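Local coordinates for SM80.1 Vicilin (PDB 5VF5), which probably serves as a 7S seed storage globulin, a vicilin built from two cupin domains, and carries a bound copper ion and a sodium ion, at residues P218-R223 / K351-G356; M248-N251 / M255-P258; I327-I330 / N336-V339. One frame throughout, in Å; residues are numbered along the deposited sequence. Where two conformers were deposited one is given.

In the fold
All three contacts lie in the second cupin domain, on the same side of the chain's centre, and each joins one strand of the seven-stranded antiparallel sheet to one strand of the sheet opposite. Along the chain, contact 1 brackets the other two: 218-223 comes first and 351-356 last, with contact 2 and then contact 3 in between. Contacts 2 and 3 have centres about 5 Å apart and share both sheets, strand 243-250 pairing with 337-344 and strand 254-261 with 327-331. Contact 1 is centred about 8 Å from contact 2 and 13 Å from contact 3. Contacts 2 and 3 are buried between the two sheets, contact 1 only partly, and its Lys-351 binds an acetate.

Contact 1 of 3, residues P218-R223 / K351-G356; sequences PQFGSR and KNFLAG. With ACT (acetate ion), chain C.
The chi1 torsions of Phe-220 (-56°) and Phe-353 (-78°) both set CG opposite the carbonyl carbon and beside the backbone N, and from there the two rings meet edge to face. Phe-353 supplies the edge: its CE1 stands over the centre of the Phe-220 ring, 4.2 Å from Phe-220 CD2. The planes are inclined at 69° and the centroids lie 5.4 Å apart, a T-shaped pair. On the other face of the Phe-220 ring rests CG of its own neighbour, Gln-219, so the ring is held between an aromatic edge and a methylene. Lys-351 approaches obliquely with the root of its chain, CG lying 3.8 Å from Phe-220 CE2. The pair bridges two sheets of the cupin barrel: strand 220-222 is the outermost strand of one within this chain, where Gln-219 and Phe-220 form a classic beta bulge opposite Phe-227, and strand 351-353 borders strand 254-261 in the other. Bends at chi2 and chi4 then lead the lysine away from the rings, and Lys-351 NZ donates a hydrogen bond of 2.8 Å to acetate O. Asn-261 OD1 is a second partner of NZ, while Tyr-259, Arg-266 and Asn-261 ND2 also bind the acetate, which probably came from the crystallisation liquor. Tyr-391 meets both phenylalanine rings, edge to face in the case of Phe-353.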
loop_
_atom_site.group_PDB
_atom_site.type_symbol
_atom_site.label_atom_id
_atom_site.label_comp_id
_atom_site.label_asym_id
_atom_site.label_seq_id
_atom_site.Cartn_x
_atom_site.Cartn_y
_atom_site.Cartn_z
ATOM N N PRO A 218 -11.839 14.426 6.940
ATOM C CA PRO A 218 -10.469 13.964 7.239
ATOM C C PRO A 218 -10.176 13.974 8.754
ATOM O O PRO A 218 -10.763 14.782 9.487
ATOM C CB PRO A 218 -9.586 14.989 6.551
ATOM C CG PRO A 218 -10.450 15.741 5.609
ATOM C CD PRO A 218 -11.872 15.571 6.012
ATOM N N GLN A 219 -9.294 13.108 9.217
ATOM C CA GLN A 219 -8.785 13.236 10.580
ATOM C C GLN A 219 -8.089 14.561 10.800
ATOM O O GLN A 219 -8.287 15.230 11.851
ATOM C CB GLN A 219 -7.832 12.138 10.937
ATOM C CG GLN A 219 -7.355 12.303 12.368
ATOM C CD GLN A 219 -6.581 11.132 12.866
ATOM O OE1 GLN A 219 -6.080 10.336 12.092
ATOM N NE2 GLN A 219 -6.483 11.020 14.205
ATOM N N PHE A 220 -7.194 14.908 9.850
ATOM C CA PHE A 220 -6.404 16.173 9.849
ATOM C C PHE A 220 -6.646 16.798 8.481
ATOM O O PHE A 220 -6.562 16.103 7.476
ATOM C CB PHE A 220 -4.885 15.949 10.060
ATOM C CG PHE A 220 -4.569 15.184 11.310
ATOM C CD1 PHE A 220 -4.804 15.754 12.562
ATOM C CD2 PHE A 220 -4.028 13.888 11.264
ATOM C CE1 PHE A 220 -4.525 15.069 13.734
ATOM C CE2 PHE A 220 -3.769 13.206 12.447
ATOM C CZ PHE A 220 -4.036 13.783 13.687
ATOM N N GLY A 221 -6.997 18.083 8.408
ATOM C CA GLY A 221 -7.072 18.686 7.129
ATOM C C GLY A 221 -7.027 20.160 7.239
ATOM O O GLY A 221 -7.219 20.727 8.318
ATOM N N SER A 222 -6.721 20.753 6.103
ATOM C CA SER A 222 -6.769 22.184 5.935
ATOM C C SER A 222 -6.970 22.493 4.461
ATOM O O SER A 222 -7.138 21.574 3.642
ATOM C CB SER A 222 -5.468 22.803 6.376
ATOM O OG SER A 222 -4.467 22.544 5.414
ATOM N N ARG A 223 -6.936 23.772 4.094
ATOM C CA ARG A 223 -7.105 24.063 2.685
ATOM C C ARG A 223 -5.950 23.559 1.814
ATOM O O ARG A 223 -6.073 23.610 0.599
ATOM C CB ARG A 223 -7.344 25.549 2.451
ATOM C CG ARG A 223 -6.172 26.466 2.709
ATOM C CD ARG A 223 -6.709 27.908 2.616
ATOM N NE ARG A 223 -5.706 28.947 2.836
ATOM C CZ ARG A 223 -5.057 29.633 1.885
ATOM N NH1 ARG A 223 -4.172 30.565 2.245
ATOM N NH2 ARG A 223 -5.265 29.408 0.585
ATOM N N LYS A 351 -0.083 10.490 15.395
ATOM C CA LYS A 351 0.630 11.528 14.667
ATOM C C LYS A 351 0.983 12.644 15.621
ATOM O O LYS A 351 0.128 13.109 16.386
ATOM C CB LYS A 351 -0.199 12.147 13.557
ATOM C CG LYS A 351 -0.489 11.249 12.412
ATOM C CD LYS A 351 0.398 11.574 11.285
ATOM C CE LYS A 351 0.182 10.763 10.012
ATOM N NZ LYS A 351 0.214 9.290 10.254
ATOM N N ASN A 352 2.235 13.067 15.589
ATOM C CA ASN A 352 2.757 14.156 16.397
ATOM C C ASN A 352 3.287 15.225 15.474
ATOM O O ASN A 352 4.361 15.044 14.842
ATOM C CB ASN A 352 3.916 13.650 17.252
ATOM C CG ASN A 352 3.470 12.695 18.331
ATOM O OD1 ASN A 352 3.312 13.081 19.482
ATOM N ND2 ASN A 352 3.230 11.443 17.950
ATOM N N PHE A 353 2.598 16.357 15.363
ATOM C CA PHE A 353 3.041 17.437 14.505
ATOM C C PHE A 353 4.037 18.302 15.246
ATOM O O PHE A 353 3.982 18.454 16.462
ATOM C CB PHE A 353 1.834 18.260 14.021
ATOM C CG PHE A 353 1.101 17.577 12.922
ATOM C CD1 PHE A 353 0.112 16.627 13.197
ATOM C CD2 PHE A 353 1.489 17.775 11.596
ATOM C CE1 PHE A 353 -0.520 15.952 12.175
ATOM C CE2 PHE A 353 0.879 17.060 10.577
ATOM C CZ PHE A 353 -0.125 16.162 10.876
ATOM N N LEU A 354 5.018 18.790 14.484
ATOM C CA LEU A 354 6.167 19.486 15.028
ATOM C C LEU A 354 6.157 20.995 14.777
ATOM O O LEU A 354 7.071 21.710 15.226
ATOM C CB LEU A 354 7.418 18.860 14.429
ATOM C CG LEU A 354 7.599 17.389 14.809
ATOM C CD1 LEU A 354 8.636 16.736 13.885
ATOM C CD2 LEU A 354 7.998 17.250 16.249
ATOM N N ALA A 355 5.151 21.473 14.067
ATOM C CA ALA A 355 4.922 22.916 13.811
ATOM C C ALA A 355 3.450 23.061 13.491
ATOM O O ALA A 355 2.782 22.072 13.227
ATOM C CB ALA A 355 5.749 23.381 12.645
ATOM N N GLY A 356 2.964 24.288 13.501
ATOM C CA GLY A 356 1.556 24.552 13.228
ATOM C C GLY A 356 0.800 24.827 14.504
ATOM O O GLY A 356 1.293 24.610 15.615
HETATM C C ACT C . 1.676 8.534 7.307
HETATM O O ACT C . 0.706 7.939 7.870
HETATM O OXT ACT C . 2.612 9.004 7.992
HETATM C CH3 ACT C . 1.745 8.744 5.814
#

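Contact 2 of 3, residues M248-N251 / M255-P258; sequences MNIN and MVLP
Ile-250 reaches across to strand 255-258 with both branches of its side chain. Ile-250 CG2, the short branch, lies 3.6 Å from Met-255 N, whereas the long branch runs on to Val-256, where Ile-250 CD1 is 4.0 Å from Val-256 CG1. The extended chi2 of Ile-250 (178°) carries CD1 that far, and the two side chains cross at about a right angle. The other methyl of the valine is met by sulfur, with Met-248 SD 4.3 Å from Val-256 CG2. Val-256 is thus touched on one branch by an isoleucine methyl and on the other by a thioether, all three side chains being buried. Around this apolar group, Phe-329 packs on Met-248, Ile-250 and Val-256 alike, and Phe-392 covers Met-248 and Val-256. Backbone hydrogen bonds to Val-339 and Phe-337 hold Met-248 and Ile-250 in place, while Val-256 O accepts a hydrogen bond from Thr-328 OG1. The short strand segments run at 110° to each other and their axes come no closer than 7.6 Å, side chains from strand 243-250 bridging the gap. That strand lies between 225-230 and 337-344 in one sheet, and strand 254-261 pairs with 327-331, 351-353 and 392-394 in the other.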
loop_
_atom_site.group_PDB
_atom_site.type_symbol
_atom_site.label_atom_id
_atom_site.label_comp_id
_atom_site.label_asym_id
_atom_site.label_seq_id
_atom_site.Cartn_x
_atom_site.Cartn_y
_atom_site.Cartn_z
ATOM N N MET A 248 -3.250 10.231 2.109
ATOM C CA MET A 248 -2.810 11.611 2.301
ATOM C C MET A 248 -2.805 12.281 0.959
ATOM O O MET A 248 -2.235 11.760 0.007
ATOM C CB MET A 248 -1.440 11.696 2.984
ATOM C CG MET A 248 -0.988 13.117 3.269
ATOM S SD MET A 248 0.320 13.174 4.489
ATOM C CE MET A 248 1.634 12.641 3.425
ATOM N N ASN A 249 -3.425 13.456 0.919
ATOM C CA ASN A 249 -3.410 14.309 -0.232
ATOM C C ASN A 249 -2.869 15.669 0.171
ATOM O O ASN A 249 -3.341 16.264 1.146
ATOM C CB ASN A 249 -4.803 14.471 -0.840
ATOM C CG ASN A 249 -4.752 15.195 -2.185
ATOM O OD1 ASN A 249 -4.088 14.753 -3.115
ATOM N ND2 ASN A 249 -5.346 16.348 -2.250
ATOM N N ILE A 250 -1.865 16.127 -0.574
ATOM C CA ILE A 250 -1.313 17.471 -0.407
ATOM C C ILE A 250 -1.671 18.242 -1.690
ATOM O O ILE A 250 -1.287 17.847 -2.818
ATOM C CB ILE A 250 0.205 17.437 -0.179
ATOM C CG1 ILE A 250 0.551 16.524 1.016
ATOM C CG2 ILE A 250 0.724 18.852 0.051
ATOM C CD1 ILE A 250 2.005 16.393 1.289
ATOM N N ASN A 251 -2.396 19.335 -1.517
ATOM C CA ASN A 251 -2.791 20.117 -2.664
ATOM C C ASN A 251 -1.586 20.760 -3.348
ATOM O O ASN A 251 -0.532 20.961 -2.734
ATOM C CB ASN A 251 -3.763 21.184 -2.229
ATOM C CG ASN A 251 -5.096 20.647 -1.760
ATOM O OD1 ASN A 251 -5.548 19.598 -2.174
ATOM N ND2 ASN A 251 -5.773 21.427 -0.968
ATOM N N MET A 255 2.310 21.704 1.506
ATOM C CA MET A 255 3.219 20.811 2.225
ATOM C C MET A 255 2.499 20.282 3.433
ATOM O O MET A 255 1.609 20.921 3.955
ATOM C CB MET A 255 4.505 21.506 2.657
ATOM C CG MET A 255 4.291 22.631 3.658
ATOM S SD MET A 255 5.799 23.491 4.178
ATOM C CE MET A 255 6.632 22.253 5.142
ATOM N N VAL A 256 2.876 19.089 3.878
ATOM C CA VAL A 256 2.480 18.613 5.196
ATOM C C VAL A 256 3.516 19.109 6.179
ATOM O O VAL A 256 4.738 19.013 5.928
ATOM C CB VAL A 256 2.257 17.084 5.261
ATOM C CG1 VAL A 256 3.500 16.259 4.966
ATOM C CG2 VAL A 256 1.664 16.715 6.626
ATOM N N LEU A 257 3.074 19.725 7.262
ATOM C CA LEU A 257 4.007 20.199 8.273
ATOM C C LEU A 257 4.811 19.010 8.846
ATOM O O LEU A 257 4.290 17.888 8.919
ATOM C CB LEU A 257 3.254 20.920 9.381
ATOM C CG LEU A 257 2.718 22.291 8.944
ATOM C CD1 LEU A 257 1.874 22.874 10.050
ATOM C CD2 LEU A 257 3.833 23.267 8.632
ATOM N N PRO A 258 6.077 19.245 9.240
ATOM C CA PRO A 258 6.843 18.148 9.798
ATOM C C PRO A 258 6.096 17.438 10.928
ATOM O O PRO A 258 5.458 18.085 11.799
ATOM C CB PRO A 258 8.130 18.817 10.262
ATOM C CG PRO A 258 8.271 20.046 9.376
ATOM C CD PRO A 258 6.840 20.507 9.219
#

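Contact 3 of 3, residues I327-I330 / N336-V339; sequences ITFI and NFRV
Phe-329 and Phe-337 point their side chains at each other from facing strands, and they do so with different first torsions. In Phe-329 chi1 is -59°, which places CG beside the backbone N; in Phe-337 it is 173°, with CG opposite the backbone N and beside the carbonyl carbon. The rings meet through one ortho and one meta carbon, Phe-329 CD2 lying 4.0 Å from Phe-337 CE2. Their planes are inclined by 32° and their centroids are 6.0 Å apart, an oblique meeting. This single approach carries the contact, and both rings are buried. Phe-329 is further surrounded by Tyr-259 from strand 254-261, Phe-277 from strand 275-281, and Leu-319 and Ile-321 from strand 318-321; Phe-337 packs on Ala-275. The backbones that present the rings are tied into different sheets, Phe-329 by hydrogen bonding to Val-256, whereas Phe-337 belongs to strand 337-344 of the other, seven-stranded sheet. Neighbouring Arg-338 turns to the other side of its strand, and its NE forms a salt bridge with Glu-272 OE1. Buried aromatic and aliphatic side chains directed inward from two antiparallel sheets, as here, form the apolar interior of the beta-barrel that defines the cupin fold, in this case the second of the vicilin's two cupin domains.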
loop_
_atom_site.group_PDB
_atom_site.type_symbol
_atom_site.label_atom_id
_atom_site.label_comp_id
_atom_site.label_asym_id
_atom_site.label_seq_id
_atom_site.Cartn_x
_atom_site.Cartn_y
_atom_site.Cartn_z
ATOM N N ILE A 327 9.406 13.765 9.531
ATOM C CA ILE A 327 9.279 13.775 8.079
ATOM C C ILE A 327 8.409 14.930 7.632
ATOM O O ILE A 327 7.454 15.291 8.310
ATOM C CB ILE A 327 8.692 12.407 7.601
ATOM C CG1 ILE A 327 8.465 12.323 6.106
ATOM C CG2 ILE A 327 7.359 12.101 8.269
ATOM C CD1 ILE A 327 9.533 11.679 5.368
ATOM N N THR A 328 8.684 15.425 6.442
ATOM C CA THR A 328 7.842 16.377 5.727
ATOM C C THR A 328 7.845 16.024 4.258
ATOM O O THR A 328 8.836 15.489 3.717
ATOM C CB THR A 328 8.276 17.846 5.969
ATOM O OG1 THR A 328 7.361 18.747 5.346
ATOM C CG2 THR A 328 9.647 18.108 5.404
ATOM N N PHE A 329 6.753 16.345 3.605
ATOM C CA PHE A 329 6.584 16.231 2.150
ATOM C C PHE A 329 6.122 17.584 1.623
ATOM O O PHE A 329 5.213 18.182 2.184
ATOM C CB PHE A 329 5.538 15.205 1.758
ATOM C CG PHE A 329 5.810 13.810 2.229
ATOM C CD1 PHE A 329 5.358 13.378 3.462
ATOM C CD2 PHE A 329 6.487 12.904 1.427
ATOM C CE1 PHE A 329 5.580 12.065 3.884
ATOM C CE2 PHE A 329 6.714 11.608 1.826
ATOM C CZ PHE A 329 6.267 11.182 3.063
ATOM N N ILE A 330 6.683 17.996 0.496
ATOM C CA ILE A 330 6.394 19.260 -0.139
ATOM C C ILE A 330 5.977 18.901 -1.593
ATOM O O ILE A 330 6.772 18.371 -2.378
ATOM C CB ILE A 330 7.635 20.186 -0.201
ATOM C CG1 ILE A 330 8.099 20.556 1.213
ATOM C CG2 ILE A 330 7.290 21.438 -0.976
ATOM C CD1 ILE A 330 9.131 19.590 1.767
ATOM N N ASN A 336 -1.635 18.063 -7.391
ATOM C CA ASN A 336 -1.684 17.560 -6.030
ATOM C C ASN A 336 -0.730 16.345 -5.942
ATOM O O ASN A 336 -0.358 15.728 -6.960
ATOM C CB ASN A 336 -3.075 17.112 -5.686
ATOM C CG ASN A 336 -3.493 15.947 -6.530
ATOM O OD1 ASN A 336 -3.481 16.043 -7.768
ATOM N ND2 ASN A 336 -3.807 14.844 -5.904
ATOM N N PHE A 337 -0.314 16.031 -4.716
ATOM C CA PHE A 337 0.518 14.884 -4.411
ATOM C C PHE A 337 -0.312 13.969 -3.519
ATOM O O PHE A 337 -0.698 14.366 -2.413
ATOM C CB PHE A 337 1.770 15.315 -3.692
ATOM C CG PHE A 337 2.638 14.194 -3.165
ATOM C CD1 PHE A 337 3.361 13.388 -4.041
ATOM C CD2 PHE A 337 2.797 13.977 -1.770
ATOM C CE1 PHE A 337 4.195 12.392 -3.581
ATOM C CE2 PHE A 337 3.639 12.979 -1.334
ATOM C CZ PHE A 337 4.355 12.202 -2.234
ATOM N N ARG A 338 -0.625 12.791 -4.031
ATOM C CA ARG A 338 -1.461 11.825 -3.321
ATOM C C ARG A 338 -0.755 10.501 -3.107
ATOM O O ARG A 338 -0.129 9.943 -4.001
ATOM C CB ARG A 338 -2.730 11.541 -4.122
ATOM C CG ARG A 338 -3.829 10.876 -3.302
ATOM C CD ARG A 338 -5.130 10.671 -4.090
ATOM N NE ARG A 338 -5.605 11.888 -4.778
ATOM C CZ ARG A 338 -6.462 12.787 -4.275
ATOM N NH1 ARG A 338 -6.972 12.669 -3.039
ATOM N NH2 ARG A 338 -6.823 13.834 -5.023
ATOM N N VAL A 339 -0.857 10.032 -1.864
ATOM C CA VAL A 339 -0.187 8.769 -1.451
ATOM C C VAL A 339 -1.154 7.875 -0.716
ATOM O O VAL A 339 -2.124 8.363 -0.073
ATOM C CB VAL A 339 1.076 8.997 -0.562
ATOM C CG1 VAL A 339 2.039 9.914 -1.268
ATOM C CG2 VAL A 339 0.710 9.557 0.798
#